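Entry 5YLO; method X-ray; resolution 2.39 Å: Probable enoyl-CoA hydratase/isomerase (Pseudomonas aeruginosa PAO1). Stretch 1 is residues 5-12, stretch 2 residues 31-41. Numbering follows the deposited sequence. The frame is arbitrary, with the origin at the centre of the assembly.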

# COMPACT_ATOMS: atom_id res chain seq x y z
N SER A 5 -20.57 -13.28 -32.09
CA SER A 5 -19.19 -12.97 -31.73
C SER A 5 -18.99 -13.26 -30.24
O SER A 5 -19.85 -12.93 -29.42
CB SER A 5 -18.86 -11.51 -32.02
OG SER A 5 -18.72 -11.28 -33.42
N PRO A 6 -17.89 -13.91 -29.87
CA PRO A 6 -17.64 -14.15 -28.44
C PRO A 6 -17.49 -12.86 -27.65
O PRO A 6 -17.75 -12.85 -26.44
CB PRO A 6 -16.33 -14.95 -28.44
CG PRO A 6 -15.64 -14.49 -29.69
CD PRO A 6 -16.73 -14.28 -30.70
N LEU A 7 -17.11 -11.77 -28.31
CA LEU A 7 -16.87 -10.49 -27.67
C LEU A 7 -17.52 -9.41 -28.52
O LEU A 7 -17.15 -9.24 -29.69
CB LEU A 7 -15.37 -10.24 -27.52
CG LEU A 7 -14.91 -9.18 -26.53
CD1 LEU A 7 -14.83 -9.77 -25.13
CD2 LEU A 7 -13.57 -8.62 -26.96
N GLN A 8 -18.49 -8.70 -27.96
CA GLN A 8 -19.17 -7.62 -28.67
C GLN A 8 -18.34 -6.35 -28.52
O GLN A 8 -18.06 -5.91 -27.40
CB GLN A 8 -20.58 -7.41 -28.14
CG GLN A 8 -21.49 -6.67 -29.12
CD GLN A 8 -22.15 -5.44 -28.51
OE1 GLN A 8 -21.90 -5.09 -27.36
NE2 GLN A 8 -22.99 -4.77 -29.30
N THR A 9 -17.95 -5.77 -29.65
CA THR A 9 -17.06 -4.62 -29.67
C THR A 9 -17.74 -3.45 -30.38
O THR A 9 -18.30 -3.62 -31.46
CB THR A 9 -15.75 -4.96 -30.38
OG1 THR A 9 -15.09 -6.03 -29.68
CG2 THR A 9 -14.84 -3.75 -30.42
N ARG A 10 -17.68 -2.27 -29.76
CA ARG A 10 -18.17 -1.06 -30.38
C ARG A 10 -17.27 0.10 -29.97
O ARG A 10 -16.80 0.15 -28.83
CB ARG A 10 -19.64 -0.79 -30.01
CG ARG A 10 -19.86 -0.19 -28.63
CD ARG A 10 -21.15 -0.69 -27.98
NE ARG A 10 -21.55 0.14 -26.85
CZ ARG A 10 -22.27 -0.29 -25.82
NH1 ARG A 10 -22.69 -1.55 -25.77
NH2 ARG A 10 -22.59 0.54 -24.83
N VAL A 11 -17.00 1.00 -30.91
CA VAL A 11 -16.11 2.14 -30.68
C VAL A 11 -16.89 3.41 -30.97
O VAL A 11 -17.29 3.66 -32.12
CB VAL A 11 -14.85 2.06 -31.55
CG1 VAL A 11 -13.97 3.28 -31.30
CG2 VAL A 11 -14.08 0.78 -31.25
N GLU A 12 -17.11 4.23 -29.94
CA GLU A 12 -17.89 5.46 -30.04
C GLU A 12 -17.10 6.60 -29.43
O GLU A 12 -16.78 6.56 -28.24
CB GLU A 12 -19.24 5.32 -29.33
CG GLU A 12 -20.02 4.05 -29.66
CD GLU A 12 -21.18 3.83 -28.72
OE1 GLU A 12 -21.64 2.67 -28.60
OE2 GLU A 12 -21.63 4.81 -28.08
N ILE A 31 -11.17 -20.27 -23.82
CA ILE A 31 -10.11 -19.90 -24.76
C ILE A 31 -10.62 -18.99 -25.87
O ILE A 31 -9.95 -17.99 -26.18
CB ILE A 31 -9.38 -21.15 -25.27
CG1 ILE A 31 -8.83 -21.94 -24.08
CG2 ILE A 31 -8.22 -20.76 -26.16
CD1 ILE A 31 -7.87 -23.06 -24.46
N PRO A 32 -11.79 -19.23 -26.50
CA PRO A 32 -12.25 -18.27 -27.52
C PRO A 32 -12.43 -16.87 -26.98
O PRO A 32 -12.06 -15.90 -27.66
CB PRO A 32 -13.57 -18.88 -27.99
CG PRO A 32 -13.44 -20.32 -27.75
CD PRO A 32 -12.66 -20.43 -26.46
N THR A 33 -13.00 -16.72 -25.78
CA THR A 33 -13.16 -15.40 -25.19
C THR A 33 -11.80 -14.79 -24.85
O THR A 33 -11.53 -13.63 -25.18
CB THR A 33 -14.03 -15.48 -23.93
OG1 THR A 33 -15.12 -16.38 -24.17
CG2 THR A 33 -14.59 -14.12 -23.57
N LEU A 34 -10.93 -15.57 -24.20
CA LEU A 34 -9.60 -15.09 -23.86
C LEU A 34 -8.87 -14.57 -25.09
O LEU A 34 -8.38 -13.44 -25.10
CB LEU A 34 -8.79 -16.21 -23.19
CG LEU A 34 -9.31 -16.75 -21.86
CD1 LEU A 34 -8.49 -17.95 -21.41
CD2 LEU A 34 -9.32 -15.67 -20.79
N GLU A 35 -8.83 -15.38 -26.16
CA GLU A 35 -8.09 -15.00 -27.36
C GLU A 35 -8.72 -13.80 -28.06
O GLU A 35 -8.01 -12.93 -28.56
CB GLU A 35 -8.00 -16.18 -28.32
CG GLU A 35 -7.10 -17.31 -27.84
CD GLU A 35 -6.77 -18.29 -28.95
OE1 GLU A 35 -7.21 -19.46 -28.87
OE2 GLU A 35 -6.07 -17.89 -29.91
N ALA A 36 -10.06 -13.75 -28.12
CA ALA A 36 -10.72 -12.66 -28.83
C ALA A 36 -10.43 -11.32 -28.16
O ALA A 36 -9.98 -10.37 -28.82
CB ALA A 36 -12.23 -12.91 -28.90
N LEU A 37 -10.68 -11.22 -26.86
CA LEU A 37 -10.32 -10.03 -26.10
C LEU A 37 -8.82 -9.77 -26.19
O LEU A 37 -8.37 -8.62 -26.24
CB LEU A 37 -10.77 -10.20 -24.65
CG LEU A 37 -10.69 -9.05 -23.64
CD1 LEU A 37 -11.30 -7.79 -24.21
CD2 LEU A 37 -11.40 -9.46 -22.35
N HIS A 38 -8.02 -10.83 -26.22
CA HIS A 38 -6.59 -10.64 -26.33
C HIS A 38 -6.21 -9.98 -27.65
O HIS A 38 -5.34 -9.11 -27.67
CB HIS A 38 -5.81 -11.94 -26.16
CG HIS A 38 -4.32 -11.73 -26.15
ND1 HIS A 38 -3.52 -12.22 -25.15
CD2 HIS A 38 -3.51 -11.07 -27.00
CE1 HIS A 38 -2.26 -11.88 -25.39
NE2 HIS A 38 -2.23 -11.18 -26.51
N VAL A 39 -6.84 -10.37 -28.75
CA VAL A 39 -6.48 -9.76 -30.03
C VAL A 39 -7.09 -8.37 -30.16
O VAL A 39 -6.47 -7.45 -30.70
CB VAL A 39 -6.88 -10.68 -31.20
CG1 VAL A 39 -6.50 -10.05 -32.53
CG2 VAL A 39 -6.22 -12.03 -31.05
N ARG A 40 -8.32 -8.18 -29.67
CA ARG A 40 -8.98 -6.88 -29.77
C ARG A 40 -8.25 -5.83 -28.94
O ARG A 40 -8.19 -4.65 -29.33
CB ARG A 40 -10.44 -7.00 -29.33
CG ARG A 40 -11.26 -5.72 -29.49
CD ARG A 40 -11.77 -5.54 -30.91
NE ARG A 40 -10.89 -4.72 -31.73
CZ ARG A 40 -10.97 -3.40 -31.84
NH1 ARG A 40 -10.13 -2.73 -32.61
NH2 ARG A 40 -11.91 -2.73 -31.17
N LEU A 41 -7.68 -6.22 -27.80
CA LEU A 41 -6.90 -5.29 -27.00
C LEU A 41 -5.68 -4.79 -27.76
O LEU A 41 -5.35 -3.60 -27.70
CB LEU A 41 -6.47 -5.94 -25.68
CG LEU A 41 -7.53 -6.06 -24.59
CD1 LEU A 41 -6.97 -6.83 -23.41
CD2 LEU A 41 -8.02 -4.69 -24.15

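Residues 7-12 form a β-strand, entered through the loop residues Ser5 and Pro6, and residues 31-41 belong to an α-helix that continues further along the chain. The two axes run in nearly the same direction, with 20° between their N-to-C vectors, and approach to 9.4 Å, a spacing that leaves room for a single layer of side chains. The register follows from this alignment: Pro6 lies nearest Thr33, with 5.7 Å between Pro6 CA and Thr33 CA, Leu7 faces Ala36, and Thr9 faces Arg40. The backbones draw apart along the way, since Leu7 CA and Ala36 CA are 6.6 Å apart and Thr9 CA and Arg40 CA 8.4 Å. The helix is held by regular i to i+4 hydrogen bonds, among them Ala36 N to Pro32 O at 3.0 Å and Arg40 N to Ala36 O at 2.9 Å. No hydrogen bond links the two stretches, so the contact rests on packing, which buries 363 Å² in all.

Alternation along the strand sends the CB atoms of Leu7, Thr9 and Val11 toward the helix, whereas Gln8 and Glu12 stay out of reach and Arg10 points away. On that far side Arg10 NE makes a weak hydrogen bond of 3.1 Å to Glu12 OE1, part of a salt bridge that takes no part in the contact.

Where the backbones are close, a small residue fills the gap. Ala36 points toward the strand, and its methyl group meets both the proline ring, with Pro6 CG to Ala36 CB at 3.8 Å, and the base of the leucine side chain, with Leu7 CB to Ala36 CB at 4.3 Å. Leu7, buried and with chi1 in t and chi2 in p, reaches farther: its CD2 lies 3.6 Å from Leu37 CA and 3.7 Å from Leu37 CD1. The same methyl carbon, Leu7 CD2, is 4.2 Å from Arg40 CB, so it packs against successive turns of the helix.

Arg40 spans the wider gap beyond. Its aliphatic portion begins beside Leu7, and its guanidinium ends near the methyl groups of the later strand residues. Thr9 CG2 is 3.2 Å from Arg40 NH2, a tight approach, and Val11 CG2 is 4.1 Å from Arg40 NH2. Both methyls lie at the edge of the guanidinium, near its plane, so neither packs on its face. Although Arg40 contributes 66 Å² of covered surface, the most of any helix residue here, its charged group gains no polar partner from the strand.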